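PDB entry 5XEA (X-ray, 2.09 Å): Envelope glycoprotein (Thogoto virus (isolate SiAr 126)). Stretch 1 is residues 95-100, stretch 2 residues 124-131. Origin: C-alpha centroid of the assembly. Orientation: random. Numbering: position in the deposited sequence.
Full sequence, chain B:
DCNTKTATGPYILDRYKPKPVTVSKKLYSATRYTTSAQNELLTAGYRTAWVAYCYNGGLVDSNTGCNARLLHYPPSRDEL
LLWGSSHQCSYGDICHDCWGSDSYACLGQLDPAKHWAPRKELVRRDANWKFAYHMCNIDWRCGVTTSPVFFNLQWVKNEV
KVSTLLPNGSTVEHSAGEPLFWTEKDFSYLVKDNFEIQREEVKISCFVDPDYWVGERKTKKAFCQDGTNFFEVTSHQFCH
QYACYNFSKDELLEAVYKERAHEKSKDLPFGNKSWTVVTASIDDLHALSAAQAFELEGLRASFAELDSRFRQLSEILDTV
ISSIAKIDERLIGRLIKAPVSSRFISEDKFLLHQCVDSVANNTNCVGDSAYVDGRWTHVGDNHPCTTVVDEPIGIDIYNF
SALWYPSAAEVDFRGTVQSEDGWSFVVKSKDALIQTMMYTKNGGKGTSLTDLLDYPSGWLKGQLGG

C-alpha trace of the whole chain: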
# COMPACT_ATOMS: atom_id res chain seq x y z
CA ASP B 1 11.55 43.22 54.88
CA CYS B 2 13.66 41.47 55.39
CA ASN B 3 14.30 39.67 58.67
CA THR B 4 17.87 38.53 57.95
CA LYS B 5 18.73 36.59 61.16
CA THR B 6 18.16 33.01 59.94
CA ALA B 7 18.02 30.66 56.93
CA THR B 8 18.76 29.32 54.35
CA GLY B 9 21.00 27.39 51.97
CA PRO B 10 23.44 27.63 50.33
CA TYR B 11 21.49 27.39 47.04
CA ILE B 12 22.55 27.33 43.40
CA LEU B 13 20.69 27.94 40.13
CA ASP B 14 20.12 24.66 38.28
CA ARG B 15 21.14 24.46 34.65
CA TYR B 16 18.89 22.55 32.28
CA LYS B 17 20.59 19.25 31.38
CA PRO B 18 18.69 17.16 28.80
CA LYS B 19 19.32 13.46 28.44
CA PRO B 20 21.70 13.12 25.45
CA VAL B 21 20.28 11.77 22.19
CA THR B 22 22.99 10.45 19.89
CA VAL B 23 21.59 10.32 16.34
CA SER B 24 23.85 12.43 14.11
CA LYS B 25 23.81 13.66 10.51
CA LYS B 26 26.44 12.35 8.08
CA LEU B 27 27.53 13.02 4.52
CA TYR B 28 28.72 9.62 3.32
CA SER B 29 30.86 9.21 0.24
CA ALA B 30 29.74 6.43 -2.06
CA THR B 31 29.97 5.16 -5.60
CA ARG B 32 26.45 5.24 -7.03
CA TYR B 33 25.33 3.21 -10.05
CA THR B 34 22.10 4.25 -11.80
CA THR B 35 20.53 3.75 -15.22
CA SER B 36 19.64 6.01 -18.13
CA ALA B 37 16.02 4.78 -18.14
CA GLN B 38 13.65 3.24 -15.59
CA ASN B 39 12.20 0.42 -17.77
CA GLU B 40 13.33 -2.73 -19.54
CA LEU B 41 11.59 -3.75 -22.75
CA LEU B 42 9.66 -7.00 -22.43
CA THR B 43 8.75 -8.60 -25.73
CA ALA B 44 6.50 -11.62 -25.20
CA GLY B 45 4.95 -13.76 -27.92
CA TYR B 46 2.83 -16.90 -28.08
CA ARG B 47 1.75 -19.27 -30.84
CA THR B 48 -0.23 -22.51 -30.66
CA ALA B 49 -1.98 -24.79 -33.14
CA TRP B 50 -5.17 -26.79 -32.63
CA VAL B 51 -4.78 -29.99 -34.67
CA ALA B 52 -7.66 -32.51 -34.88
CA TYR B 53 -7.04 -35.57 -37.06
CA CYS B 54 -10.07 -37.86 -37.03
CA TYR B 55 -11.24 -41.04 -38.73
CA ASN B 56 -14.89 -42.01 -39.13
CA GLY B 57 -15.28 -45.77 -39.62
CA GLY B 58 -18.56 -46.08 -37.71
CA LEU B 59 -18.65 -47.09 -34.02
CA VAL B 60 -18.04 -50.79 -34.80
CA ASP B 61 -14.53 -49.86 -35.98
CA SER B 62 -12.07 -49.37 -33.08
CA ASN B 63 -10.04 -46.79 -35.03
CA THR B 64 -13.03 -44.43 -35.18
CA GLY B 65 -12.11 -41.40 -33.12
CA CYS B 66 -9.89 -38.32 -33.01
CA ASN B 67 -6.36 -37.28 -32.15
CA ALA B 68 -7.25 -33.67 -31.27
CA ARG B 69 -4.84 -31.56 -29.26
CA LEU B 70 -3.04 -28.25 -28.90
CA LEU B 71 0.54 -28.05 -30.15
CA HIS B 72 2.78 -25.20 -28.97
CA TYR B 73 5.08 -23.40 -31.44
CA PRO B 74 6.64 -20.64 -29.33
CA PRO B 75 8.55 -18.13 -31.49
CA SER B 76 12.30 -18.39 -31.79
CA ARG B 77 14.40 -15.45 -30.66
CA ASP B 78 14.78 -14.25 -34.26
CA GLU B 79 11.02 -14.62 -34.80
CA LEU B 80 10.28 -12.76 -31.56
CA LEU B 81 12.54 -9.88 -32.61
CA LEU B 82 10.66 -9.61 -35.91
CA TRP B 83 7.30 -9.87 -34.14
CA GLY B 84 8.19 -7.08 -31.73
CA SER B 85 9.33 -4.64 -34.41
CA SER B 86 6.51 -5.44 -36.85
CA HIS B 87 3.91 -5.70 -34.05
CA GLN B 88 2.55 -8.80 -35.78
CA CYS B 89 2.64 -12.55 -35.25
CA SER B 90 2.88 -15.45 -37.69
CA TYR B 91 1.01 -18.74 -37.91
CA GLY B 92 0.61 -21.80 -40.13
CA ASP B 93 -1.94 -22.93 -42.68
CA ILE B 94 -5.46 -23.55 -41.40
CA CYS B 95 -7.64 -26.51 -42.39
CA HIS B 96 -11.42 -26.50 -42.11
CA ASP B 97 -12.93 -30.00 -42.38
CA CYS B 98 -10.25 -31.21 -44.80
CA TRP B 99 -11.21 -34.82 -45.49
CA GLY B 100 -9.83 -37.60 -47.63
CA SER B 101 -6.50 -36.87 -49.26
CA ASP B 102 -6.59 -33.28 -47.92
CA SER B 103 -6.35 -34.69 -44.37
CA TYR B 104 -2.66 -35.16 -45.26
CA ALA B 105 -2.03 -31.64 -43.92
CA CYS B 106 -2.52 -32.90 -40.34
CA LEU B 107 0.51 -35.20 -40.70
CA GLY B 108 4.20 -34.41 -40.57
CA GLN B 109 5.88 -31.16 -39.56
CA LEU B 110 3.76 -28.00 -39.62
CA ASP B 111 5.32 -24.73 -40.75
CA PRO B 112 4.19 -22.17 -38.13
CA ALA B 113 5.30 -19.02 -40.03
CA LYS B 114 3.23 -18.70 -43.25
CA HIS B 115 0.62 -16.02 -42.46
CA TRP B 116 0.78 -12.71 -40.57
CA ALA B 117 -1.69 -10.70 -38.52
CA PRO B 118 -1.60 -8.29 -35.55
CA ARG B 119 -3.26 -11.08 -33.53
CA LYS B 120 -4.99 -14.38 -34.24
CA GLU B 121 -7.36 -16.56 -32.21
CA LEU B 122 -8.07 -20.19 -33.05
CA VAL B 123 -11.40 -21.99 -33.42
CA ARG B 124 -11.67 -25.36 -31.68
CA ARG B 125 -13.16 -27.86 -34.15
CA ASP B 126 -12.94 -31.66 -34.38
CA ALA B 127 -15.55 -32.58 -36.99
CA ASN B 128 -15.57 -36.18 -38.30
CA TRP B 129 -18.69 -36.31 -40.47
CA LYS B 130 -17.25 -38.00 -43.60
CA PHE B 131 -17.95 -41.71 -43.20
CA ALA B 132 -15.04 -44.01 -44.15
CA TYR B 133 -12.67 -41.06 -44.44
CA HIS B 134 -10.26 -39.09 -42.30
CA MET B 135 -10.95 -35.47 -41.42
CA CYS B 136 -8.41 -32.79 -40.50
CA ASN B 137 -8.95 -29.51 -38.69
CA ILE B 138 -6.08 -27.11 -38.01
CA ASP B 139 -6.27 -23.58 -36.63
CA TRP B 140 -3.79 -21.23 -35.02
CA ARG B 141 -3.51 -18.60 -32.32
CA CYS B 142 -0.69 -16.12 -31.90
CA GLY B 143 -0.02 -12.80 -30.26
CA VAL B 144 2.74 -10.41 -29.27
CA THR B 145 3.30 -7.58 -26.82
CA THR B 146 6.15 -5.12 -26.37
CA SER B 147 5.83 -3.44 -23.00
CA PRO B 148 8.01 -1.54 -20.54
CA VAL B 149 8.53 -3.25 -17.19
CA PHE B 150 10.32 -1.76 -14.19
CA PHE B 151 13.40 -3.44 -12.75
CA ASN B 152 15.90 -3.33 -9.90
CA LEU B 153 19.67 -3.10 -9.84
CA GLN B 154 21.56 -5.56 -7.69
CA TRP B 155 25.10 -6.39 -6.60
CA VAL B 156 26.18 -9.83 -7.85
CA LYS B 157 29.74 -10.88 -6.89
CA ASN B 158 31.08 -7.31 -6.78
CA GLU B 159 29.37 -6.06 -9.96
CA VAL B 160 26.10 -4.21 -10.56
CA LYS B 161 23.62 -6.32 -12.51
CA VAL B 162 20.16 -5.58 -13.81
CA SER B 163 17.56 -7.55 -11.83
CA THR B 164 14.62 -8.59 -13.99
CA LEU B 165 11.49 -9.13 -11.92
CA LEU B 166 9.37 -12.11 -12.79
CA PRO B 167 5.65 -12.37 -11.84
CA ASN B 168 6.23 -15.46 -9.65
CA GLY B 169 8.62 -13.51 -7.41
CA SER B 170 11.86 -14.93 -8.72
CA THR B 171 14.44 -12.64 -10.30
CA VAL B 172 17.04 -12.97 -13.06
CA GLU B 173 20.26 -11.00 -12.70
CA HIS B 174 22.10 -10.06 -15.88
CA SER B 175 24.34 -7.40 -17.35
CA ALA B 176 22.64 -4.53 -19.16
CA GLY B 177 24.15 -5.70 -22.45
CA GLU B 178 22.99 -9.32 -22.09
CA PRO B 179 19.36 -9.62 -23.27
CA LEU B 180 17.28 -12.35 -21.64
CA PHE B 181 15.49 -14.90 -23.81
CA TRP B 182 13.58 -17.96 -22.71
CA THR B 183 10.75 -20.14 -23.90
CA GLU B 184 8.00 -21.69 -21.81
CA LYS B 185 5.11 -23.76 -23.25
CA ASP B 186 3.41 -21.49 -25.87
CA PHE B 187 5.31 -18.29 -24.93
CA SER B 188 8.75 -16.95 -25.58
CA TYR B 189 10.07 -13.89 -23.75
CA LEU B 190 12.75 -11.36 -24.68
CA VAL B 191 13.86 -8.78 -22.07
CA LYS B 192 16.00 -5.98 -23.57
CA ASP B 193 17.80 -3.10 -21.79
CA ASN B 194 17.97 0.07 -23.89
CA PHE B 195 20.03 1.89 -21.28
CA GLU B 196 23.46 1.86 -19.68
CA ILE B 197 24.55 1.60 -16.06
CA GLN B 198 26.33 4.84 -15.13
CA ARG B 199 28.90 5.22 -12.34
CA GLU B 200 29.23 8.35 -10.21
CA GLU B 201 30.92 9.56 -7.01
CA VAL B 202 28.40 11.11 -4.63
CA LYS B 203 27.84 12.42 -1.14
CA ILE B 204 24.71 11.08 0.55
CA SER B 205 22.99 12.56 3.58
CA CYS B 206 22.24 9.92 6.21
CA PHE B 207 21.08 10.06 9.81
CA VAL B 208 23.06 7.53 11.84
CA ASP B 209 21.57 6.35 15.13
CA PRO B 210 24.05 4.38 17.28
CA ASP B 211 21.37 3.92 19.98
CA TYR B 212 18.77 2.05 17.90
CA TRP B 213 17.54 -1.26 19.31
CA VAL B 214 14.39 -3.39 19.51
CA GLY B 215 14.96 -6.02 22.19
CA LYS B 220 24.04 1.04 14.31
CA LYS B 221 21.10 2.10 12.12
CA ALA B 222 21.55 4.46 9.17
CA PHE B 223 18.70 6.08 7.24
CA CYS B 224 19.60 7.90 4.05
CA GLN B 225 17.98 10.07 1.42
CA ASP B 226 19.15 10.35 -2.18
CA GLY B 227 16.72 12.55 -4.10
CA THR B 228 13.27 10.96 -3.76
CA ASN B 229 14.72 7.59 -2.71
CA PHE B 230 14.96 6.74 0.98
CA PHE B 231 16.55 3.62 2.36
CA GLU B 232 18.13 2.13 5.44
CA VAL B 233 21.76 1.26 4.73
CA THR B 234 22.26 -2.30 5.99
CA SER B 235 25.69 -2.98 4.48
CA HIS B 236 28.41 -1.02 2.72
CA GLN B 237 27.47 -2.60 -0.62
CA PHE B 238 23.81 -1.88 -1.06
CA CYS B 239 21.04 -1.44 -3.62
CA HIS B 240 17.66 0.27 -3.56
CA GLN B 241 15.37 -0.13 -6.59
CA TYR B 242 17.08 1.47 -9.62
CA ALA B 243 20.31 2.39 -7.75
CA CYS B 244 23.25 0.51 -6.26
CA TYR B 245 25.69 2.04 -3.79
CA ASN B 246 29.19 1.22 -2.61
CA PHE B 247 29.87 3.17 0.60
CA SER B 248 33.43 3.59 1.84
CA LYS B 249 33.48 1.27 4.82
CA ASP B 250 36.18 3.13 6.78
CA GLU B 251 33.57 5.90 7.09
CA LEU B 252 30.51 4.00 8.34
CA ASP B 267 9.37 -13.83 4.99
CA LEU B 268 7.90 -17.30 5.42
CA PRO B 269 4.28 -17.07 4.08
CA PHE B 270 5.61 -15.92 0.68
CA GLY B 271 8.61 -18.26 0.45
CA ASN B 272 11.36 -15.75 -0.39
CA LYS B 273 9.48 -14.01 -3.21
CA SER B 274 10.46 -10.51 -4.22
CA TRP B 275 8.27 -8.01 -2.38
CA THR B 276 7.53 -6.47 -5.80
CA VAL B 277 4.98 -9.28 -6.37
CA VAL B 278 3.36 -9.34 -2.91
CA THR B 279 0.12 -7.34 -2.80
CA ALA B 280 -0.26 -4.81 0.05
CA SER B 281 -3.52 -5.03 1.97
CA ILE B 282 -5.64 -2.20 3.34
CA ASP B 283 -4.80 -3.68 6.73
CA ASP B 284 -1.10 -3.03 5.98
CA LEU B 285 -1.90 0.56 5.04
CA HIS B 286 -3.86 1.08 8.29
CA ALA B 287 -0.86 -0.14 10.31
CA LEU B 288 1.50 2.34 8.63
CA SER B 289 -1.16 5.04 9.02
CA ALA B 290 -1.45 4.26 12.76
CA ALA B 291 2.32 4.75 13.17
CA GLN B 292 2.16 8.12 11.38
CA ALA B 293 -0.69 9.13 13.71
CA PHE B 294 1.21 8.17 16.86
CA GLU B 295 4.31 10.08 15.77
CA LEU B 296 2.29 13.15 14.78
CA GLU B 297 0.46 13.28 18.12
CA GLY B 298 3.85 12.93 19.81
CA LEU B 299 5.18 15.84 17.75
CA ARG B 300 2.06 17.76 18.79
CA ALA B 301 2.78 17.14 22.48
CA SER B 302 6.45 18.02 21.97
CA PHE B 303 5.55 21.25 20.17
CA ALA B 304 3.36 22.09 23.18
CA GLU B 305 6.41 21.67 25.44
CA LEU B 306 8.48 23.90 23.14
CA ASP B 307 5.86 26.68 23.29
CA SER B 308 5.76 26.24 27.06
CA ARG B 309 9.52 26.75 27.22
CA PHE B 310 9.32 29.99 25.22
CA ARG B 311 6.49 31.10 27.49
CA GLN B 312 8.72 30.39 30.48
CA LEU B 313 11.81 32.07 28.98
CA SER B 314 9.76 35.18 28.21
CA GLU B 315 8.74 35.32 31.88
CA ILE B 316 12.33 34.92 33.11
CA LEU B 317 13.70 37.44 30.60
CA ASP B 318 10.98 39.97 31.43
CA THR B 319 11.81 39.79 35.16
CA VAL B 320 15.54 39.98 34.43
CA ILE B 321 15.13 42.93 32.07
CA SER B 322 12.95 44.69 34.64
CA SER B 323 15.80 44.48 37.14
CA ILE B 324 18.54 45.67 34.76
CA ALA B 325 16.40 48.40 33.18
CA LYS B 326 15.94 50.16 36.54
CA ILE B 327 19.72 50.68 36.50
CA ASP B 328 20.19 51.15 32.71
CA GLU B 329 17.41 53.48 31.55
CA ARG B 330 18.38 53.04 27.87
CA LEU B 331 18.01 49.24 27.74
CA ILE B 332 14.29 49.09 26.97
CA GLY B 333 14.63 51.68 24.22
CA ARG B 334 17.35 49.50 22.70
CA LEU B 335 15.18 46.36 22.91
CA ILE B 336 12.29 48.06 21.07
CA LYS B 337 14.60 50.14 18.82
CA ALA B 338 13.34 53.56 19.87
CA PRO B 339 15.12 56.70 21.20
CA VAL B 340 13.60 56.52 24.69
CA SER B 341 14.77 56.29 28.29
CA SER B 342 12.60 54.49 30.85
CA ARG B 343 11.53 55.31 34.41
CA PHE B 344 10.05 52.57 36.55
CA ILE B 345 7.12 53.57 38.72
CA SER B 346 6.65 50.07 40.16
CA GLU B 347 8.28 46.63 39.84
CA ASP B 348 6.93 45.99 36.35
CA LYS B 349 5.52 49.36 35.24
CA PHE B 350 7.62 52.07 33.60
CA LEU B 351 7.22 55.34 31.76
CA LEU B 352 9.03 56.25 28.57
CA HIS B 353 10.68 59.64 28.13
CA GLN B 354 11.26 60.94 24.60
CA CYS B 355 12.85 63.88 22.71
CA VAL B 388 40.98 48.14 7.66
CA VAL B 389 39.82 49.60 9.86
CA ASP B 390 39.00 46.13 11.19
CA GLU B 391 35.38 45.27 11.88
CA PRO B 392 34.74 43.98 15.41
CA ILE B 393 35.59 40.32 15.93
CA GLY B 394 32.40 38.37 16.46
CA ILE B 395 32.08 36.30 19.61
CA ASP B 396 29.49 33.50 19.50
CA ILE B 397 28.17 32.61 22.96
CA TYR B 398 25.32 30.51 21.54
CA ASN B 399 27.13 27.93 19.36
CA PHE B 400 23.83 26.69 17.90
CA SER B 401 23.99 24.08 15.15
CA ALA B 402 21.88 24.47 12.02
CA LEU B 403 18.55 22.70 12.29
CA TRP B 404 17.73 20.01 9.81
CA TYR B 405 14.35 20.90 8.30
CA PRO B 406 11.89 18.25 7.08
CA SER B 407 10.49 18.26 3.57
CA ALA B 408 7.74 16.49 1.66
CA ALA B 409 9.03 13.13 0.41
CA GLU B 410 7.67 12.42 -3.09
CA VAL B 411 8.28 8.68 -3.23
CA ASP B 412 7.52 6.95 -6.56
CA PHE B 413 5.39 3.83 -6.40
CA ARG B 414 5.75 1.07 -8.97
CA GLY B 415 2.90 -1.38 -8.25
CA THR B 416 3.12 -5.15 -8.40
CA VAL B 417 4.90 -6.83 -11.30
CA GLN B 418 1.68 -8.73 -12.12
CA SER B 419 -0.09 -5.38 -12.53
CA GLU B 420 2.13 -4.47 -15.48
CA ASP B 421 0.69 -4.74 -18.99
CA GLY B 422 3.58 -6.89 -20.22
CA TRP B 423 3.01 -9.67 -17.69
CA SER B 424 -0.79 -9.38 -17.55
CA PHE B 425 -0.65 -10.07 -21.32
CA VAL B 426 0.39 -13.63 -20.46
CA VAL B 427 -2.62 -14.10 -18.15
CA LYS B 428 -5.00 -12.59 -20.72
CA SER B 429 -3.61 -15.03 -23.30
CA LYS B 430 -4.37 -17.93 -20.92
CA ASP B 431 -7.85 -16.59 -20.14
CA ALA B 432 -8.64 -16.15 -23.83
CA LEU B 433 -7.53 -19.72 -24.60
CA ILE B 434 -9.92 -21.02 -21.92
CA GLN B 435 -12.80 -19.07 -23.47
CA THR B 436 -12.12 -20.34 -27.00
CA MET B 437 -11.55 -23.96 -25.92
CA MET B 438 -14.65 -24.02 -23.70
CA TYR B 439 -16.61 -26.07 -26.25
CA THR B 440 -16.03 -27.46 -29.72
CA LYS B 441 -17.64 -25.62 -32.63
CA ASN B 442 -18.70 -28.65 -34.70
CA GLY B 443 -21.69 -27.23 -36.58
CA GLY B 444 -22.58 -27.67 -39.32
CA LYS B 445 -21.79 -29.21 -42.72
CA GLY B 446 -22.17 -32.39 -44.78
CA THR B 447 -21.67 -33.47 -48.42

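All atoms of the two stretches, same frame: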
# COMPACT_ATOMS: atom_id res chain seq x y z
N CYS B 95 -6.90 -25.47 -41.68
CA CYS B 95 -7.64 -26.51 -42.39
C CYS B 95 -9.01 -26.59 -41.76
O CYS B 95 -9.12 -26.87 -40.56
CB CYS B 95 -6.95 -27.87 -42.30
SG CYS B 95 -5.53 -28.08 -43.36
N HIS B 96 -10.04 -26.34 -42.55
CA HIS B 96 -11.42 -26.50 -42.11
C HIS B 96 -11.99 -27.76 -42.76
O HIS B 96 -12.23 -27.78 -43.97
CB HIS B 96 -12.24 -25.28 -42.49
CG HIS B 96 -13.60 -25.27 -41.86
ND1 HIS B 96 -14.70 -25.82 -42.47
CD2 HIS B 96 -14.04 -24.76 -40.69
CE1 HIS B 96 -15.76 -25.66 -41.70
NE2 HIS B 96 -15.38 -25.02 -40.61
N ASP B 97 -12.22 -28.79 -41.95
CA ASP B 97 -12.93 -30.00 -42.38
C ASP B 97 -12.31 -30.56 -43.66
O ASP B 97 -13.00 -30.88 -44.62
CB ASP B 97 -14.43 -29.72 -42.55
CG ASP B 97 -15.20 -29.66 -41.22
OD1 ASP B 97 -14.55 -29.64 -40.15
OD2 ASP B 97 -16.46 -29.63 -41.22
N CYS B 98 -10.98 -30.65 -43.67
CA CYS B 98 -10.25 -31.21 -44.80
C CYS B 98 -10.26 -32.72 -44.69
O CYS B 98 -9.60 -33.30 -43.82
CB CYS B 98 -8.82 -30.68 -44.83
SG CYS B 98 -8.66 -28.89 -45.04
N TRP B 99 -11.02 -33.38 -45.56
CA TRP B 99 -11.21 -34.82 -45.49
C TRP B 99 -10.56 -35.50 -46.68
O TRP B 99 -10.15 -34.86 -47.66
CB TRP B 99 -12.70 -35.17 -45.41
CG TRP B 99 -13.53 -34.70 -46.54
CD1 TRP B 99 -14.20 -33.51 -46.63
CD2 TRP B 99 -13.81 -35.41 -47.76
NE1 TRP B 99 -14.87 -33.44 -47.83
CE2 TRP B 99 -14.64 -34.59 -48.54
CE3 TRP B 99 -13.43 -36.66 -48.26
CZ2 TRP B 99 -15.12 -34.98 -49.80
CZ3 TRP B 99 -13.89 -37.05 -49.52
CH2 TRP B 99 -14.73 -36.21 -50.28
N GLY B 100 -10.44 -36.83 -46.57
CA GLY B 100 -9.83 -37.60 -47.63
C GLY B 100 -8.37 -37.22 -47.78
O GLY B 100 -7.65 -36.98 -46.79
N ARG B 124 -11.84 -23.96 -32.06
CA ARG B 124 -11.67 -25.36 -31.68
C ARG B 124 -12.71 -26.19 -32.43
O ARG B 124 -13.90 -26.06 -32.18
CB ARG B 124 -11.83 -25.55 -30.18
CG ARG B 124 -11.87 -27.04 -29.82
CD ARG B 124 -12.12 -27.23 -28.35
NE ARG B 124 -12.19 -28.63 -28.00
CZ ARG B 124 -12.38 -29.07 -26.77
NH1 ARG B 124 -12.52 -28.21 -25.77
NH2 ARG B 124 -12.44 -30.37 -26.53
N ARG B 125 -12.25 -27.04 -33.35
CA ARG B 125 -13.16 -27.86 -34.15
C ARG B 125 -12.57 -29.25 -34.32
O ARG B 125 -11.37 -29.39 -34.58
CB ARG B 125 -13.41 -27.21 -35.53
CG ARG B 125 -14.45 -27.91 -36.39
CD ARG B 125 -14.86 -27.03 -37.59
NE ARG B 125 -15.78 -27.73 -38.48
CZ ARG B 125 -17.11 -27.65 -38.41
NH1 ARG B 125 -17.68 -26.89 -37.47
NH2 ARG B 125 -17.87 -28.31 -39.26
N ASP B 126 -13.40 -30.29 -34.14
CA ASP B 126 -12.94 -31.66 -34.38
C ASP B 126 -14.00 -32.48 -35.12
O ASP B 126 -14.31 -33.62 -34.77
CB ASP B 126 -12.52 -32.35 -33.08
CG ASP B 126 -13.63 -32.40 -32.04
OD1 ASP B 126 -14.80 -32.09 -32.37
OD2 ASP B 126 -13.31 -32.78 -30.89
N ALA B 127 -14.54 -31.90 -36.19
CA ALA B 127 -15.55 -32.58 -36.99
C ALA B 127 -15.00 -33.87 -37.61
O ALA B 127 -13.80 -33.98 -37.89
CB ALA B 127 -16.07 -31.65 -38.08
N ASN B 128 -15.90 -34.84 -37.82
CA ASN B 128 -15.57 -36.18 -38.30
C ASN B 128 -16.78 -36.74 -39.03
O ASN B 128 -17.22 -37.84 -38.73
CB ASN B 128 -15.21 -37.08 -37.10
CG ASN B 128 -14.51 -38.38 -37.50
OD1 ASN B 128 -13.95 -38.51 -38.59
ND2 ASN B 128 -14.50 -39.34 -36.57
N TRP B 129 -17.37 -35.96 -39.95
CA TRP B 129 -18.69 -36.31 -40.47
C TRP B 129 -18.63 -37.08 -41.79
O TRP B 129 -19.69 -37.43 -42.32
CB TRP B 129 -19.56 -35.06 -40.64
CG TRP B 129 -18.88 -33.89 -41.29
CD1 TRP B 129 -18.37 -32.78 -40.66
CD2 TRP B 129 -18.65 -33.69 -42.69
NE1 TRP B 129 -17.84 -31.92 -41.58
CE2 TRP B 129 -17.99 -32.45 -42.83
CE3 TRP B 129 -18.93 -34.45 -43.84
CZ2 TRP B 129 -17.61 -31.95 -44.07
CZ3 TRP B 129 -18.54 -33.95 -45.07
CH2 TRP B 129 -17.89 -32.70 -45.17
N LYS B 130 -17.43 -37.35 -42.30
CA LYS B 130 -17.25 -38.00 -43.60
C LYS B 130 -16.99 -39.49 -43.35
O LYS B 130 -15.86 -39.90 -43.09
CB LYS B 130 -16.11 -37.35 -44.38
CG LYS B 130 -16.04 -37.83 -45.84
CD LYS B 130 -17.16 -37.24 -46.66
CE LYS B 130 -17.16 -37.80 -48.08
NZ LYS B 130 -18.20 -37.14 -48.92
N PHE B 131 -18.05 -40.28 -43.45
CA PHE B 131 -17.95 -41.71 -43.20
C PHE B 131 -16.93 -42.37 -44.10
O PHE B 131 -16.88 -42.10 -45.31
CB PHE B 131 -19.31 -42.39 -43.39
CG PHE B 131 -19.25 -43.88 -43.19
CD1 PHE B 131 -19.04 -44.41 -41.93
CD2 PHE B 131 -19.40 -44.76 -44.28
CE1 PHE B 131 -18.98 -45.78 -41.74
CE2 PHE B 131 -19.34 -46.13 -44.10
CZ PHE B 131 -19.14 -46.65 -42.82

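Two side chains of the first stretch, Asp97 and Trp99, carry most of this contact, which buries 354 Å² in all, and each meets the second stretch by a different chemistry. Asp97 sits at a chain corner, buried, with CA-to-CB directed toward the other stretch and chi1 in m. Its carboxylate is used on both oxygens. Arg125, extended through chi3 and turned at chi4 (93°), presents its guanidinium edge: NE donates to Asp97 OD1 at 2.8 Å and NH2 to Asp97 OD2 at 2.8 Å, a near-linear, two-pronged salt bridge. OD2 also accepts from the indole, Trp129 NE1 lying 2.7 Å from Asp97 OD2. An acid suits this spot: three N-H groups meet its two oxygens, and Arg125 supplies the opposite charge. Ala127 CA-to-CB also points toward the other stretch, its CB 3.3 Å from Asp97 OD1, a small side chain that touches the acid.

Over one face of the Arg125 guanidinium lies His96, its NE2 3.5 Å from Arg125 NE, close but at a poor angle for a hydrogen bond.

Trp99, two residues on, offers a broad ring. Lys130 suits its face twice over: CE, 3.6 Å from Trp99 CH2, makes a CH-pi contact, and the ammonium, over the same face, a cation-pi contact with the six-membered ring. Trp129 adds an oblique aromatic contact, its CH2 4.1 Å from Trp99 CD1, so one indole links the polar and aromatic halves.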